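Local coordinates for protein Thf1 (Thermosynechococcus elongatus, PDB 5MJR), which associates with the FtsH protease complex involved in photosystem II repair and may take part in building photosynthetic membranes, at residues Ser114-Tyr118 with Ser136-Leu142; Tyr148-Val154 with Val189-Leu193. All coordinates share one frame; numbering follows the deposited sequence.

How the contacts relate
The two contacts follow one another along the chain of this all-helical protein, and contact 1 is complete before contact 2 begins. In contact 1 the loop after helix 105-113 meets the loop after helix 123-131, so the two segments bracket that helix. In contact 2 the start of helix 150-162 crosses helix 186-198, which lies in the predicted coiled-coil region. The centres of contact 1 and contact 2 are about 17 Å apart; the nearest atoms of contact 1 and contact 2 are about 6 Å apart, without touching. Side chains of contact 1 pack on helices 67-80 and 150-162, while contact 2 uses the first turn of helix 150-162 and the residues just before it and touches helix 67-80. Both are thus braced against the same two helices.

Contact 1. Residues Ser114-Tyr118 with Ser136-Leu142; sequences SWQQY and SAPLNSL
Tyr118 OH gives its proton to Ser136 OG at 2.7 Å, and the backbone N of Leu139 donates to the same Tyr118 OH at 3.1 Å, with an N-H...O angle of 151°. One phenol oxygen therefore bridges two points of the 136-142 loop, and a phenol hydroxyl suits the place because it can donate and accept at once. Ser136 OG lies at the ring edge near its plane and has a further partner in Glu129 of helix 123-131. Tyr118 CZ also packs on Leu139 CB at 3.6 Å.

Pro138, preceded by a cis peptide bond, fills the space between the two aromatic residues. Pro138 CG sits over one face of the Trp115 indole, 3.6 Å from the centroid of the five-membered ring and 13° off the normal, a CH-pi contact for which a flat, electron-rich indole and a compact proline ring are well suited. On the Tyr118 side, Pro138 CD comes to the ring edge, 3.8 Å from Tyr118 CE2. With CG anti to its carbonyl carbon (chi1 -66°), Trp115 reaches across to the other loop, where Ser141 OG meets the indole edge 3.1 Å from Trp115 CZ2. That hydroxyl donates to Pro138 O, in the carbonyl plane, and this oxygen also accepts from Ser141 N. Leu142 CD2 adds apolar contact at Trp115 CH2.

Around a cis-proline wedge, the Tyr118 hydroxyl supplies the directional bonds between the two loops flanking helix 123-131, whereas Trp115 joins them by its ring face and edge, its N-H being satisfied by Pro67 O.

Contact 2. Residues Tyr148-Val154 with Val189-Leu193; sequences YSRLHAV and VKRDL. With SO4 (sulfate ion), chain B.
Asp192 OD2 is gripped by two donors, Tyr148 OH at 2.6 Å from the facing segment and Arg191 NH2 at 3.0 Å from its own helix. The phenol meets the anti side of the carboxylate oxygen and the arginine its syn side, so the two do not compete. Ring and carboxylate lie nearly coplanar, 9° apart, with OD2 at the ring edge. Arg191 closes a side-on salt bridge through NE, which reaches Asp192 OD1 at 2.8 Å from above the carboxylate plane.

A bend at chi3 (75°) carries the Arg191 guanidinium back toward Asp192. Its outer edge holds a sulfate ion, probably from the crystallisation liquor: Arg191 NH1 donates to sulfate O2 at 2.8 Å and NH2 to sulfate O3 at 3.0 Å, and Lys188 also bonds the ion.

Behind this polar cluster, helices 150-154 and 189-193 cross at -80° with their axes 8.8 Å apart. Ala153 suits the close crossing, since its small CB fits against Val189 CG1 at 3.9 Å and near Leu193 CG, while Leu193 CD2 lies 3.4 Å from Ala153 O. Ser149 OG caps helix 150-162 by accepting from Leu151 N, and Ser149 N donates to His152 ND1, completing a capping box.

Replacing Asp192 with an alanine would probably leave the Tyr148 hydroxyl without this acceptor and the Arg191 guanidinium held here by the sulfate but no longer by a carboxylate. A short hydrogen bond, probably strengthened by the charge of the carboxylate, thus links the capped start of one helix to the side of another at the margin of an apolar crossing.

Contact 1. Residues Ser114-Tyr118 with Ser136-Leu142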
loop_
_atom_site.group_PDB
_atom_site.type_symbol
_atom_site.label_atom_id
_atom_site.label_comp_id
_atom_site.label_asym_id
_atom_site.label_seq_id
_atom_site.Cartn_x
_atom_site.Cartn_y
_atom_site.Cartn_z
ATOM N N SER A 114 -0.127 -7.612 9.972
ATOM C CA SER A 114 0.770 -7.404 11.146
ATOM C C SER A 114 0.601 -6.014 11.747
ATOM O O SER A 114 0.989 -5.808 12.901
ATOM C CB SER A 114 2.228 -7.686 10.814
ATOM O OG SER A 114 2.835 -6.722 9.990
ATOM N N TRP A 115 0.071 -5.063 10.993
ATOM C CA TRP A 115 -0.176 -3.727 11.534
ATOM C C TRP A 115 -1.347 -3.677 12.506
ATOM O O TRP A 115 -1.501 -2.671 13.229
ATOM C CB TRP A 115 -0.331 -2.770 10.361
ATOM C CG TRP A 115 0.872 -2.549 9.532
ATOM C CD1 TRP A 115 1.241 -3.263 8.416
ATOM C CD2 TRP A 115 1.852 -1.550 9.669
ATOM N NE1 TRP A 115 2.363 -2.767 7.874
ATOM C CE2 TRP A 115 2.799 -1.696 8.614
ATOM C CE3 TRP A 115 2.075 -0.546 10.593
ATOM C CZ2 TRP A 115 3.890 -0.870 8.445
ATOM C CZ3 TRP A 115 3.141 0.276 10.463
ATOM C CH2 TRP A 115 4.072 0.094 9.415
ATOM N N GLN A 116 -2.196 -4.703 12.477
ATOM C CA GLN A 116 -3.368 -4.699 13.357
ATOM C C GLN A 116 -3.007 -4.767 14.821
ATOM O O GLN A 116 -3.820 -4.424 15.680
ATOM C CB GLN A 116 -4.320 -5.790 12.976
ATOM C CG GLN A 116 -4.970 -5.551 11.604
ATOM C CD GLN A 116 -5.694 -6.679 11.045
ATOM O OE1 GLN A 116 -6.149 -7.536 11.750
ATOM N NE2 GLN A 116 -5.801 -6.717 9.665
ATOM N N GLN A 117 -1.752 -5.149 15.135
ATOM C CA GLN A 117 -1.353 -5.172 16.535
ATOM C C GLN A 117 -1.342 -3.776 17.123
ATOM O O GLN A 117 -1.376 -3.676 18.340
ATOM C CB GLN A 117 -0.009 -5.767 16.707
ATOM C CG GLN A 117 1.095 -4.980 16.074
ATOM C CD GLN A 117 2.419 -5.621 16.122
ATOM O OE1 GLN A 117 2.897 -6.270 15.096
ATOM N NE2 GLN A 117 2.986 -5.552 17.262
ATOM N N TYR A 118 -1.377 -2.730 16.328
ATOM C CA TYR A 118 -1.412 -1.322 16.807
ATOM C C TYR A 118 -2.793 -0.787 17.056
ATOM O O TYR A 118 -2.928 0.382 17.426
ATOM C CB TYR A 118 -0.544 -0.410 15.936
ATOM C CG TYR A 118 0.859 -0.939 15.771
ATOM C CD1 TYR A 118 1.790 -0.945 16.789
ATOM C CD2 TYR A 118 1.317 -1.451 14.539
ATOM C CE1 TYR A 118 3.020 -1.439 16.653
ATOM C CE2 TYR A 118 2.554 -1.938 14.405
ATOM C CZ TYR A 118 3.448 -1.956 15.464
ATOM O OH TYR A 118 4.696 -2.514 15.274
ATOM N N SER A 136 9.272 -1.782 17.387
ATOM C CA SER A 136 8.854 -3.083 16.929
ATOM C C SER A 136 8.532 -3.152 15.419
ATOM O O SER A 136 8.283 -2.117 14.843
ATOM C CB SER A 136 7.545 -3.466 17.780
ATOM O OG SER A 136 6.340 -2.617 17.447
ATOM N N ALA A 137 8.547 -4.359 14.867
ATOM C CA ALA A 137 8.066 -4.582 13.485
ATOM C C ALA A 137 6.555 -4.846 13.561
ATOM O O ALA A 137 6.084 -5.576 14.416
ATOM C CB ALA A 137 8.774 -5.758 12.836
ATOM N N PRO A 138 5.801 -4.257 12.611
ATOM C CA PRO A 138 6.243 -3.524 11.412
ATOM C C PRO A 138 6.378 -2.002 11.559
ATOM O O PRO A 138 6.734 -1.340 10.589
ATOM C CB PRO A 138 5.148 -3.845 10.409
ATOM C CG PRO A 138 3.909 -3.900 11.284
ATOM C CD PRO A 138 4.413 -4.683 12.503
ATOM N N LEU A 139 6.145 -1.473 12.782
ATOM C CA LEU A 139 6.251 -0.019 12.929
ATOM C C LEU A 139 7.600 0.535 12.459
ATOM O O LEU A 139 7.728 1.647 11.982
ATOM C CB LEU A 139 5.985 0.327 14.419
ATOM C CG LEU A 139 6.063 1.799 14.767
ATOM C CD1 LEU A 139 5.124 2.712 14.007
ATOM C CD2 LEU A 139 5.903 1.959 16.245
ATOM N N ASN A 140 8.671 -0.284 12.676
ATOM C CA ASN A 140 9.974 0.092 12.240
ATOM C C ASN A 140 10.121 0.482 10.750
ATOM O O ASN A 140 11.009 1.225 10.363
ATOM C CB ASN A 140 11.033 -0.977 12.540
ATOM C CG ASN A 140 10.800 -2.291 11.786
ATOM O OD1 ASN A 140 9.701 -2.714 11.524
ATOM N ND2 ASN A 140 11.946 -2.951 11.459
ATOM N N SER A 141 9.193 -0.064 9.928
ATOM C CA SER A 141 9.151 0.249 8.537
ATOM C C SER A 141 8.715 1.668 8.195
ATOM O O SER A 141 8.855 2.109 7.084
ATOM C CB SER A 141 8.289 -0.767 7.746
ATOM O OG SER A 141 6.951 -0.649 7.942
ATOM N N LEU A 142 8.215 2.423 9.207
ATOM C CA LEU A 142 8.037 3.858 8.994
ATOM C C LEU A 142 9.348 4.599 8.905
ATOM O O LEU A 142 9.385 5.740 8.350
ATOM C CB LEU A 142 7.221 4.455 10.107
ATOM C CG LEU A 142 5.763 4.055 10.186
ATOM C CD1 LEU A 142 5.039 5.009 11.163
ATOM C CD2 LEU A 142 4.993 3.857 8.975
#

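Contact 2. Residues Tyr148-Val154 with Val189-Leu193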
loop_
_atom_site.group_PDB
_atom_site.type_symbol
_atom_site.label_atom_id
_atom_site.label_comp_id
_atom_site.label_asym_id
_atom_site.label_seq_id
_atom_site.Cartn_x
_atom_site.Cartn_y
_atom_site.Cartn_z
ATOM N N TYR A 148 11.014 5.997 -2.326
ATOM C CA TYR A 148 9.667 6.265 -1.897
ATOM C C TYR A 148 8.652 6.109 -3.043
ATOM O O TYR A 148 8.914 6.581 -4.161
ATOM C CB TYR A 148 9.587 7.695 -1.350
ATOM C CG TYR A 148 8.170 8.212 -1.112
ATOM C CD1 TYR A 148 7.479 7.924 0.023
ATOM C CD2 TYR A 148 7.514 8.947 -2.095
ATOM C CE1 TYR A 148 6.187 8.316 0.194
ATOM C CE2 TYR A 148 6.192 9.367 -1.955
ATOM C CZ TYR A 148 5.533 9.077 -0.801
ATOM O OH TYR A 148 4.259 9.481 -0.608
ATOM N N SER A 149 7.532 5.489 -2.707
ATOM C CA SER A 149 6.358 5.332 -3.588
ATOM C C SER A 149 5.156 5.956 -2.914
ATOM O O SER A 149 4.987 5.856 -1.676
ATOM C CB SER A 149 6.134 3.810 -3.781
ATOM O OG SER A 149 4.900 3.534 -4.482
ATOM N N ARG A 150 4.196 6.400 -3.724
ATOM C CA ARG A 150 2.874 6.737 -3.164
ATOM C C ARG A 150 2.258 5.600 -2.425
ATOM O O ARG A 150 1.431 5.782 -1.550
ATOM C CB ARG A 150 1.959 7.247 -4.309
ATOM C CG ARG A 150 1.589 6.220 -5.289
ATOM C CD ARG A 150 0.205 5.642 -4.999
ATOM N NE ARG A 150 -0.094 4.522 -5.865
ATOM C CZ ARG A 150 -1.291 3.947 -5.972
ATOM N NH1 ARG A 150 -2.335 4.382 -5.233
ATOM N NH2 ARG A 150 -1.393 2.852 -6.706
ATOM N N LEU A 151 2.623 4.343 -2.798
ATOM C CA LEU A 151 2.142 3.200 -2.011
ATOM C C LEU A 151 2.562 3.224 -0.555
ATOM O O LEU A 151 1.816 2.711 0.279
ATOM C CB LEU A 151 2.493 1.879 -2.728
ATOM C CG LEU A 151 1.833 1.594 -4.071
ATOM C CD1 LEU A 151 2.580 0.548 -4.838
ATOM C CD2 LEU A 151 0.408 1.242 -3.819
ATOM N N HIS A 152 3.725 3.800 -0.273
ATOM C CA HIS A 152 4.094 3.900 1.133
ATOM C C HIS A 152 3.229 4.944 1.862
ATOM O O HIS A 152 2.905 4.736 3.032
ATOM C CB HIS A 152 5.528 4.404 1.191
ATOM C CG HIS A 152 6.523 3.422 0.684
ATOM N ND1 HIS A 152 7.337 3.742 -0.372
ATOM C CD2 HIS A 152 6.843 2.178 1.122
ATOM C CE1 HIS A 152 8.141 2.672 -0.537
ATOM N NE2 HIS A 152 7.847 1.694 0.337
ATOM N N ALA A 153 2.760 5.982 1.167
ATOM C CA ALA A 153 1.770 6.920 1.714
ATOM C C ALA A 153 0.436 6.254 2.033
ATOM O O ALA A 153 -0.140 6.419 3.055
ATOM C CB ALA A 153 1.550 8.145 0.845
ATOM N N VAL A 154 -0.047 5.423 1.079
ATOM C CA VAL A 154 -1.263 4.662 1.264
ATOM C C VAL A 154 -1.118 3.761 2.475
ATOM O O VAL A 154 -2.018 3.634 3.305
ATOM C CB VAL A 154 -1.709 3.960 -0.032
ATOM C CG1 VAL A 154 -2.933 3.083 0.240
ATOM C CG2 VAL A 154 -1.977 4.991 -1.143
ATOM N N VAL A 189 3.988 12.522 1.197
ATOM C CA VAL A 189 2.858 11.809 1.740
ATOM C C VAL A 189 1.574 12.647 1.658
ATOM O O VAL A 189 0.512 12.142 1.267
ATOM C CB VAL A 189 3.120 11.296 3.143
ATOM C CG1 VAL A 189 1.896 10.721 3.807
ATOM C CG2 VAL A 189 4.243 10.258 3.160
ATOM N N LYS A 190 1.630 13.914 2.091
ATOM C CA LYS A 190 0.444 14.773 2.048
ATOM C C LYS A 190 -0.086 14.822 0.622
ATOM O O LYS A 190 -1.285 14.728 0.394
ATOM C CB LYS A 190 0.809 16.170 2.591
ATOM C CG LYS A 190 0.982 16.172 4.129
ATOM C CD LYS A 190 1.364 17.590 4.514
ATOM C CE LYS A 190 1.645 17.660 6.009
ATOM N NZ LYS A 190 1.838 19.015 6.433
ATOM N N ARG A 191 0.821 15.159 -0.295
ATOM C CA ARG A 191 0.474 15.231 -1.698
ATOM C C ARG A 191 -0.201 13.968 -2.198
ATOM O O ARG A 191 -1.258 14.003 -2.846
ATOM C CB ARG A 191 1.750 15.519 -2.502
ATOM C CG ARG A 191 1.575 15.385 -4.014
ATOM C CD ARG A 191 2.953 15.208 -4.724
ATOM N NE ARG A 191 3.465 13.861 -4.514
ATOM C CZ ARG A 191 4.696 13.446 -4.780
ATOM N NH1 ARG A 191 5.618 14.282 -5.248
ATOM N NH2 ARG A 191 5.035 12.168 -4.497
ATOM N N ASP A 192 0.403 12.843 -1.933
ATOM C CA ASP A 192 -0.052 11.578 -2.431
ATOM C C ASP A 192 -1.358 11.131 -1.769
ATOM O O ASP A 192 -2.190 10.519 -2.449
ATOM C CB ASP A 192 1.043 10.508 -2.281
ATOM C CG ASP A 192 2.236 10.748 -3.205
ATOM O OD1 ASP A 192 2.072 11.491 -4.210
ATOM O OD2 ASP A 192 3.341 10.232 -2.951
ATOM N N LEU A 193 -1.562 11.449 -0.520
ATOM C CA LEU A 193 -2.827 11.115 0.183
ATOM C C LEU A 193 -3.964 12.017 -0.256
ATOM O O LEU A 193 -5.057 11.543 -0.274
ATOM C CB LEU A 193 -2.685 11.090 1.730
ATOM C CG LEU A 193 -1.848 9.870 2.242
ATOM C CD1 LEU A 193 -1.752 10.048 3.761
ATOM C CD2 LEU A 193 -2.444 8.569 1.783
HETATM S S SO4 B . 8.377 11.460 -6.096
HETATM O O1 SO4 B . 9.541 11.102 -5.214
HETATM O O2 SO4 B . 8.031 12.895 -5.837
HETATM O O3 SO4 B . 7.258 10.545 -5.701
HETATM O O4 SO4 B . 8.623 11.338 -7.519
#